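Local structure of beta-mannosidase (Trichoderma harzianum, 4CVU) at residues L112-H123 / S145-F156. The protein probably hydrolyses beta-linked mannose residues from the non-reducing ends of sugar chains, as a secreted fungal enzyme of glycoside hydrolase family 2. Numbering follows the deposited sequence.
Sequences LDTYATVKFCDH and SCKSDPVLSINF. With NAG (2-acetamido-2-deoxy-beta-D-glucopyranose), chain C; MAN (alpha-D-mannopyranose), chain B; NAG (2-acetamido-2-deoxy-beta-D-glucopyranose), chain D.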
ATOM      1  N   LEU A 112      -8.120  -1.951  32.388  1.00 40.38           N
ATOM      2  CA  LEU A 112      -6.734  -1.640  32.135  1.00 41.97           C
ATOM      3  C   LEU A 112      -6.075  -2.904  31.595  1.00 42.20           C
ATOM      4  O   LEU A 112      -6.254  -3.977  32.136  1.00 41.34           O
ATOM      5  CB  LEU A 112      -6.022  -1.176  33.403  1.00 42.91           C
ATOM      6  CG  LEU A 112      -6.599   0.063  34.093  1.00 43.74           C
ATOM      7  CD1 LEU A 112      -6.015   0.137  35.479  1.00 42.41           C
ATOM      8  CD2 LEU A 112      -6.328   1.349  33.299  1.00 43.58           C
ATOM      9  N   ASP A 113      -5.319  -2.758  30.510  1.00 42.51           N
ATOM     10  CA  ASP A 113      -4.831  -3.887  29.732  1.00 41.06           C
ATOM     11  C   ASP A 113      -3.328  -3.846  29.721  1.00 41.34           C
ATOM     12  O   ASP A 113      -2.763  -2.927  29.107  1.00 43.16           O
ATOM     13  CB  ASP A 113      -5.371  -3.757  28.292  1.00 41.59           C
ATOM     14  CG  ASP A 113      -5.004  -4.926  27.406  1.00 41.40           C
ATOM     15  OD1 ASP A 113      -4.519  -5.984  27.868  1.00 41.43           O
ATOM     16  OD2 ASP A 113      -5.260  -4.798  26.188  1.00 42.14           O
ATOM     17  N   THR A 114      -2.636  -4.744  30.440  1.00 41.15           N
ATOM     18  CA  THR A 114      -3.149  -5.574  31.540  1.00 41.59           C
ATOM     19  C   THR A 114      -2.351  -5.301  32.871  1.00 42.50           C
ATOM     20  O   THR A 114      -2.857  -4.648  33.773  1.00 42.16           O
ATOM     21  CB  THR A 114      -3.105  -7.083  31.161  1.00 41.29           C
ATOM     22  OG1 THR A 114      -4.101  -7.346  30.180  1.00 40.48           O
ATOM     23  CG2 THR A 114      -3.375  -7.980  32.356  1.00 42.61           C
ATOM     24  N   TYR A 115      -1.110  -5.808  32.964  1.00 42.28           N
ATOM     25  CA  TYR A 115      -0.229  -5.542  34.105  1.00 40.88           C
ATOM     26  C   TYR A 115       0.138  -4.060  34.077  1.00 42.57           C
ATOM     27  O   TYR A 115       0.684  -3.571  33.083  1.00 42.65           O
ATOM     28  CB  TYR A 115       1.054  -6.353  34.064  1.00 41.44           C
ATOM     29  CG  TYR A 115       0.921  -7.870  34.075  1.00 41.67           C
ATOM     30  CD1 TYR A 115       0.628  -8.563  35.240  1.00 42.31           C
ATOM     31  CD2 TYR A 115       1.150  -8.604  32.928  1.00 39.50           C
ATOM     32  CE1 TYR A 115       0.526  -9.966  35.240  1.00 43.09           C
ATOM     33  CE2 TYR A 115       1.092  -9.987  32.922  1.00 40.00           C
ATOM     34  CZ  TYR A 115       0.757 -10.673  34.061  1.00 42.04           C
ATOM     35  OH  TYR A 115       0.676 -12.073  34.013  1.00 43.07           O
ATOM     36  N   ALA A 116      -0.172  -3.350  35.157  1.00 43.15           N
ATOM     37  CA  ALA A 116       0.049  -1.908  35.233  1.00 44.42           C
ATOM     38  C   ALA A 116       0.496  -1.497  36.654  1.00 46.17           C
ATOM     39  O   ALA A 116       0.316  -2.219  37.631  1.00 45.46           O
ATOM     40  CB  ALA A 116      -1.214  -1.172  34.844  1.00 44.21           C
ATOM     41  N   THR A 117       1.105  -0.331  36.733  1.00 46.16           N
ATOM     42  CA  THR A 117       1.464   0.252  38.011  1.00 48.72           C
ATOM     43  C   THR A 117       0.819   1.636  38.022  1.00 48.98           C
ATOM     44  O   THR A 117       1.198   2.499  37.238  1.00 48.01           O
ATOM     45  CB  THR A 117       2.996   0.339  38.168  1.00 48.37           C
ATOM     46  OG1 THR A 117       3.558  -0.974  38.084  1.00 46.18           O
ATOM     47  CG2 THR A 117       3.392   0.971  39.511  1.00 51.40           C
ATOM     48  N   VAL A 118      -0.176   1.824  38.881  1.00 47.71           N
ATOM     49  CA  VAL A 118      -0.909   3.082  38.938  1.00 49.05           C
ATOM     50  C   VAL A 118      -0.275   3.976  40.005  1.00 50.39           C
ATOM     51  O   VAL A 118      -0.040   3.517  41.133  1.00 51.98           O
ATOM     52  CB  VAL A 118      -2.393   2.836  39.285  1.00 48.99           C
ATOM     53  CG1 VAL A 118      -3.178   4.141  39.244  1.00 49.61           C
ATOM     54  CG2 VAL A 118      -3.013   1.810  38.341  1.00 49.05           C
ATOM     55  N   LYS A 119      -0.005   5.232  39.645  1.00 50.18           N
ATOM     56  CA  LYS A 119       0.559   6.220  40.551  1.00 53.95           C
ATOM     57  C   LYS A 119      -0.263   7.492  40.563  1.00 55.92           C
ATOM     58  O   LYS A 119      -0.693   7.973  39.523  1.00 54.91           O
ATOM     59  CB  LYS A 119       1.989   6.600  40.173  1.00 55.10           C
ATOM     60  CG  LYS A 119       3.031   5.556  40.489  1.00 56.33           C
ATOM     61  CD  LYS A 119       4.427   6.142  40.343  1.00 60.21           C
ATOM     62  CE  LYS A 119       5.468   5.045  40.197  1.00 62.43           C
ATOM     63  NZ  LYS A 119       6.842   5.505  40.551  1.00 66.17           N
ATOM     64  N   PHE A 120      -0.443   8.053  41.752  1.00 55.32           N
ATOM     65  CA  PHE A 120      -1.196   9.280  41.924  1.00 56.39           C
ATOM     66  C   PHE A 120      -0.372  10.187  42.844  1.00 59.83           C
ATOM     67  O   PHE A 120      -0.056   9.823  43.990  1.00 58.60           O
ATOM     68  CB  PHE A 120      -2.591   8.984  42.501  1.00 55.32           C
ATOM     69  CG  PHE A 120      -3.542  10.146  42.419  1.00 55.70           C
ATOM     70  CD1 PHE A 120      -4.188  10.446  41.239  1.00 54.21           C
ATOM     71  CD2 PHE A 120      -3.776  10.948  43.514  1.00 57.63           C
ATOM     72  CE1 PHE A 120      -5.069  11.507  41.153  1.00 56.22           C
ATOM     73  CE2 PHE A 120      -4.653  12.020  43.435  1.00 58.06           C
ATOM     74  CZ  PHE A 120      -5.304  12.298  42.262  1.00 57.28           C
ATOM     75  N   CYS A 121      -0.018  11.355  42.319  1.00 62.05           N
ATOM     76  CA  CYS A 121       0.973  12.239  42.935  1.00 65.41           C
ATOM     77  C   CYS A 121       2.212  11.446  43.354  1.00 66.15           C
ATOM     78  O   CYS A 121       2.640  11.511  44.502  1.00 68.70           O
ATOM     79  CB  CYS A 121       0.370  12.980  44.131  1.00 69.92           C
ATOM     80  SG  CYS A 121       1.382  14.401  44.633  1.00 76.73           S
ATOM     81  N   ASP A 122       2.734  10.632  42.455  1.00 64.57           N
ATOM     82  CA  ASP A 122       3.995   9.911  42.655  1.00 69.02           C
ATOM     83  C   ASP A 122       3.968   8.726  43.661  1.00 67.12           C
ATOM     84  O   ASP A 122       4.987   8.131  43.955  1.00 65.95           O
ATOM     85  CB  ASP A 122       5.072  10.909  43.043  1.00 75.31           C
ATOM     86  CG  ASP A 122       6.278  10.837  42.161  1.00 80.72           C
ATOM     87  OD1 ASP A 122       6.570   9.753  41.630  1.00 87.65           O
ATOM     88  OD2 ASP A 122       6.949  11.869  42.006  1.00 81.73           O
ATOM     89  N   HIS A 123       2.787   8.364  44.133  1.00 64.70           N
ATOM     90  CA  HIS A 123       2.607   7.241  45.019  1.00 63.53           C
ATOM     91  C   HIS A 123       2.000   6.050  44.302  1.00 59.91           C
ATOM     92  O   HIS A 123       0.976   6.191  43.708  1.00 57.71           O
ATOM     93  CB  HIS A 123       1.656   7.665  46.125  1.00 67.41           C
ATOM     94  CG  HIS A 123       2.210   8.735  47.010  1.00 70.42           C
ATOM     95  ND1 HIS A 123       1.753   8.947  48.286  1.00 73.77           N
ATOM     96  CD2 HIS A 123       3.208   9.619  46.818  1.00 72.45           C
ATOM     97  CE1 HIS A 123       2.429   9.937  48.830  1.00 72.52           C
ATOM     98  NE2 HIS A 123       3.320  10.361  47.961  1.00 73.03           N
ATOM     99  N   SER A 145      -1.277  14.619  50.676  1.00 69.88           N
ATOM    100  CA  SER A 145       0.173  14.886  50.670  1.00 72.54           C
ATOM    101  C   SER A 145       0.645  15.708  49.455  1.00 70.96           C
ATOM    102  O   SER A 145       1.768  16.218  49.449  1.00 69.65           O
ATOM    103  CB  SER A 145       0.957  13.565  50.697  1.00 73.33           C
ATOM    104  OG  SER A 145       0.927  12.913  49.423  1.00 76.51           O
ATOM    105  N   CYS A 146      -0.197  15.826  48.433  1.00 69.76           N
ATOM    106  CA  CYS A 146       0.238  16.414  47.167  1.00 71.94           C
ATOM    107  C   CYS A 146       0.416  17.911  47.280  1.00 73.01           C
ATOM    108  O   CYS A 146      -0.525  18.638  47.589  1.00 75.20           O
ATOM    109  CB  CYS A 146      -0.727  16.102  46.013  1.00 71.46           C
ATOM    110  SG  CYS A 146       0.134  16.023  44.416  1.00 73.11           S
ATOM    111  N   LYS A 147       1.629  18.356  46.989  1.00 73.57           N
ATOM    112  CA  LYS A 147       2.015  19.763  47.126  1.00 73.75           C
ATOM    113  C   LYS A 147       1.500  20.645  45.965  1.00 75.91           C
ATOM    114  O   LYS A 147       1.488  21.868  46.070  1.00 74.53           O
ATOM    115  CB  LYS A 147       3.539  19.844  47.255  1.00 75.11           C
ATOM    116  CG  LYS A 147       4.074  19.085  48.474  1.00 75.88           C
ATOM    117  CD  LYS A 147       5.570  19.272  48.711  1.00 77.16           C
ATOM    118  N   SER A 148       1.072  20.012  44.868  1.00 72.92           N
ATOM    119  CA  SER A 148       0.352  20.682  43.776  1.00 71.79           C
ATOM    120  C   SER A 148      -0.706  19.733  43.157  1.00 69.53           C
ATOM    121  O   SER A 148      -0.953  18.649  43.683  1.00 67.53           O
ATOM    122  CB  SER A 148       1.344  21.183  42.707  1.00 71.55           C
ATOM    123  OG  SER A 148       2.405  20.268  42.512  1.00 70.08           O
ATOM    124  N   ASP A 149      -1.329  20.155  42.059  1.00 66.39           N
ATOM    125  CA  ASP A 149      -2.319  19.336  41.354  1.00 66.97           C
ATOM    126  C   ASP A 149      -1.764  17.959  40.979  1.00 62.22           C
ATOM    127  O   ASP A 149      -0.653  17.858  40.466  1.00 60.90           O
ATOM    128  CB  ASP A 149      -2.799  20.046  40.085  1.00 65.57           C
ATOM    129  CG  ASP A 149      -3.802  21.161  40.369  1.00 68.78           C
ATOM    130  OD1 ASP A 149      -3.979  21.561  41.551  1.00 67.45           O
ATOM    131  OD2 ASP A 149      -4.421  21.638  39.390  1.00 68.69           O
ATOM    132  N   PRO A 150      -2.544  16.895  41.227  1.00 60.05           N
ATOM    133  CA  PRO A 150      -1.966  15.557  41.126  1.00 57.12           C
ATOM    134  C   PRO A 150      -1.861  15.045  39.685  1.00 56.34           C
ATOM    135  O   PRO A 150      -2.731  15.305  38.862  1.00 53.62           O
ATOM    136  CB  PRO A 150      -2.912  14.705  41.967  1.00 57.15           C
ATOM    137  CG  PRO A 150      -4.221  15.395  41.902  1.00 58.22           C
ATOM    138  CD  PRO A 150      -3.952  16.859  41.677  1.00 59.50           C
ATOM    139  N   VAL A 151      -0.763  14.353  39.403  1.00 54.42           N
ATOM    140  CA  VAL A 151      -0.546  13.693  38.135  1.00 52.99           C
ATOM    141  C   VAL A 151      -0.875  12.220  38.353  1.00 53.50           C
ATOM    142  O   VAL A 151      -0.414  11.599  39.331  1.00 53.11           O
ATOM    143  CB  VAL A 151       0.912  13.869  37.660  1.00 52.50           C
ATOM    144  CG1 VAL A 151       1.276  12.874  36.581  1.00 51.56           C
ATOM    145  CG2 VAL A 151       1.125  15.299  37.172  1.00 53.74           C
ATOM    146  N   LEU A 152      -1.718  11.696  37.473  1.00 52.34           N
ATOM    147  CA  LEU A 152      -2.020  10.274  37.405  1.00 51.81           C
ATOM    148  C   LEU A 152      -1.195   9.650  36.298  1.00 52.60           C
ATOM    149  O   LEU A 152      -1.227  10.132  35.162  1.00 51.79           O
ATOM    150  CB  LEU A 152      -3.501  10.071  37.104  1.00 52.79           C
ATOM    151  CG  LEU A 152      -3.983   8.642  36.857  1.00 52.09           C
ATOM    152  CD1 LEU A 152      -3.664   7.712  38.020  1.00 53.53           C
ATOM    153  CD2 LEU A 152      -5.483   8.695  36.608  1.00 53.87           C
ATOM    154  N   SER A 153      -0.443   8.602  36.627  1.00 50.94           N
ATOM    155  CA  SER A 153       0.310   7.882  35.634  1.00 51.77           C
ATOM    156  C   SER A 153       0.049   6.399  35.773  1.00 51.24           C
ATOM    157  O   SER A 153      -0.144   5.904  36.893  1.00 52.28           O
ATOM    158  CB  SER A 153       1.806   8.171  35.725  1.00 52.62           C
ATOM    159  OG  SER A 153       2.401   7.441  36.768  1.00 54.37           O
ATOM    160  N   ILE A 154       0.039   5.715  34.626  1.00 47.70           N
ATOM    161  CA  ILE A 154      -0.220   4.288  34.556  1.00 47.20           C
ATOM    162  C   ILE A 154       0.849   3.616  33.697  1.00 46.01           C
ATOM    163  O   ILE A 154       0.852   3.719  32.451  1.00 46.27           O
ATOM    164  CB  ILE A 154      -1.628   3.991  33.986  1.00 46.76           C
ATOM    165  CG1 ILE A 154      -2.666   4.940  34.587  1.00 48.12           C
ATOM    166  CG2 ILE A 154      -2.018   2.546  34.267  1.00 47.46           C
ATOM    167  CD1 ILE A 154      -4.031   4.822  33.962  1.00 47.49           C
ATOM    168  N   ASN A 155       1.773   2.940  34.348  1.00 45.05           N
ATOM    169  CA  ASN A 155       2.897   2.323  33.653  1.00 44.91           C
ATOM    170  C   ASN A 155       2.537   0.888  33.296  1.00 42.60           C
ATOM    171  O   ASN A 155       2.445   0.058  34.178  1.00 42.58           O
ATOM    172  CB  ASN A 155       4.144   2.405  34.540  1.00 45.58           C
ATOM    173  CG  ASN A 155       5.380   1.823  33.885  1.00 46.03           C
ATOM    174  OD1 ASN A 155       5.331   1.301  32.788  1.00 46.48           O
ATOM    175  ND2 ASN A 155       6.508   1.920  34.580  1.00 46.67           N
ATOM    176  N   PHE A 156       2.306   0.628  32.001  1.00 41.80           N
ATOM    177  CA  PHE A 156       1.877  -0.684  31.495  1.00 40.19           C
ATOM    178  C   PHE A 156       3.062  -1.566  31.112  1.00 40.60           C
ATOM    179  O   PHE A 156       3.944  -1.138  30.370  1.00 42.01           O
ATOM    180  CB  PHE A 156       0.948  -0.541  30.282  1.00 38.71           C
ATOM    181  CG  PHE A 156      -0.378   0.098  30.578  1.00 39.00           C
ATOM    182  CD1 PHE A 156      -1.467  -0.665  30.990  1.00 39.34           C
ATOM    183  CD2 PHE A 156      -0.557   1.472  30.438  1.00 39.05           C
ATOM    184  CE1 PHE A 156      -2.692  -0.070  31.266  1.00 38.73           C
ATOM    185  CE2 PHE A 156      -1.775   2.062  30.711  1.00 38.74           C
ATOM    186  CZ  PHE A 156      -2.844   1.299  31.123  1.00 38.37           C
TER
HETATM  187  C1  NAG C   1       6.934  -2.185  33.478  1.00 43.62           C
HETATM  188  C2  NAG C   1       7.784  -1.563  34.614  1.00 42.96           C
HETATM  189  C3  NAG C   1       7.739  -2.443  35.855  1.00 46.56           C
HETATM  190  C4  NAG C   1       6.313  -2.834  36.234  1.00 46.25           C
HETATM  191  C5  NAG C   1       5.508  -3.328  35.004  1.00 45.64           C
HETATM  192  C6  NAG C   1       4.013  -3.547  35.328  1.00 43.96           C
HETATM  193  C7  NAG C   1       9.630  -0.182  33.860  1.00 41.57           C
HETATM  194  C8  NAG C   1      11.063  -0.060  33.435  1.00 44.89           C
HETATM  195  N2  NAG C   1       9.171  -1.384  34.199  1.00 42.27           N
HETATM  196  O3  NAG C   1       8.359  -1.738  36.920  1.00 49.49           O
HETATM  197  O4  NAG C   1       6.388  -3.877  37.196  1.00 47.98           O
HETATM  198  O5  NAG C   1       5.612  -2.411  33.929  1.00 43.90           O
HETATM  199  O6  NAG C   1       3.325  -2.323  35.519  1.00 41.16           O
HETATM  200  O7  NAG C   1       8.929   0.806  33.877  1.00 40.84           O
HETATM  201  C1  MAN B   8       4.760   2.243  48.953  1.00 61.12           C
HETATM  202  C2  MAN B   8       4.255   3.676  49.109  1.00 64.17           C
HETATM  203  C3  MAN B   8       4.153   4.359  47.745  1.00 62.04           C
HETATM  204  C4  MAN B   8       5.487   4.238  47.006  1.00 63.41           C
HETATM  205  C5  MAN B   8       5.854   2.752  46.868  1.00 60.40           C
HETATM  206  C6  MAN B   8       7.182   2.543  46.151  1.00 57.79           C
HETATM  207  O2  MAN B   8       5.106   4.404  49.977  1.00 69.86           O
HETATM  208  O3  MAN B   8       3.760   5.708  47.893  1.00 64.05           O
HETATM  209  O4  MAN B   8       5.410   4.878  45.745  1.00 61.76           O
HETATM  210  O5  MAN B   8       5.921   2.136  48.151  1.00 61.98           O
HETATM  211  O6  MAN B   8       7.470   1.154  46.093  1.00 58.63           O
HETATM  212  C1  NAG D   2       5.712  -3.511  38.428  1.00 49.12           C
HETATM  213  C2  NAG D   2       5.378  -4.760  39.241  1.00 48.77           C
HETATM  214  C3  NAG D   2       4.689  -4.399  40.563  1.00 48.06           C
HETATM  215  C4  NAG D   2       5.446  -3.307  41.301  1.00 50.32           C
HETATM  216  C5  NAG D   2       5.722  -2.132  40.346  1.00 51.37           C
HETATM  217  C6  NAG D   2       6.515  -1.027  41.029  1.00 51.72           C
HETATM  218  C7  NAG D   2       4.812  -6.752  37.888  1.00 44.44           C
HETATM  219  C8  NAG D   2       6.210  -7.214  37.853  1.00 44.11           C
HETATM  220  N2  NAG D   2       4.496  -5.637  38.506  1.00 44.17           N
HETATM  221  O3  NAG D   2       4.522  -5.547  41.361  1.00 48.02           O
HETATM  222  O4  NAG D   2       4.624  -2.886  42.376  1.00 53.53           O
HETATM  223  O5  NAG D   2       6.467  -2.602  39.235  1.00 48.35           O
HETATM  224  O6  NAG D   2       7.774  -1.583  41.292  1.00 54.59           O
HETATM  225  O7  NAG D   2       3.943  -7.411  37.289  1.00 48.33           O
HETATM  226  O   HOH W   1       2.892   4.827  37.166  1.00 44.68           O
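Phe120 and Pro150 pack side by side, the proline CB sitting over one face of the ring, 3.8 Å from its centroid, in a CH-pi contact. From CB, CG lies anti to the backbone N (chi1 -167°), which swings the ring over to Pro150: CD1 passes 4.2 Å from Leu152 CB, CE2 comes 3.5 Å from Pro150 CB, and the tip, CZ, meets Pro150 CG at 3.3 Å; Ala142 and Leu143 of helix 140-145 also touch this side chain. Cut back to an alanine, this position is likely to leave Pro150 without its aromatic partner and open a gap beside Ala142 and Leu143. Strands 116-120 and 152-156 are antiparallel neighbours in a six-stranded sheet of the galactose-binding-like domain, a beta-sandwich in this family, and Val118, Leu152 and Ile154 on the Phe120 face pack against strand 103-109 of another sheet. On the face of Thr117 and Asn155 an N-glycan lies instead: Asn155 ND2 donates to O7 of the chain C NAG at 2.8 Å, nearly straight (168°), while Thr117 OG1 donates to its O6, which passes a hydrogen bond on to Asn155 O. Phe120 opens a type I' turn to His123, which the Cys121-Cys146 disulfide ties to the loop following helix 140-145.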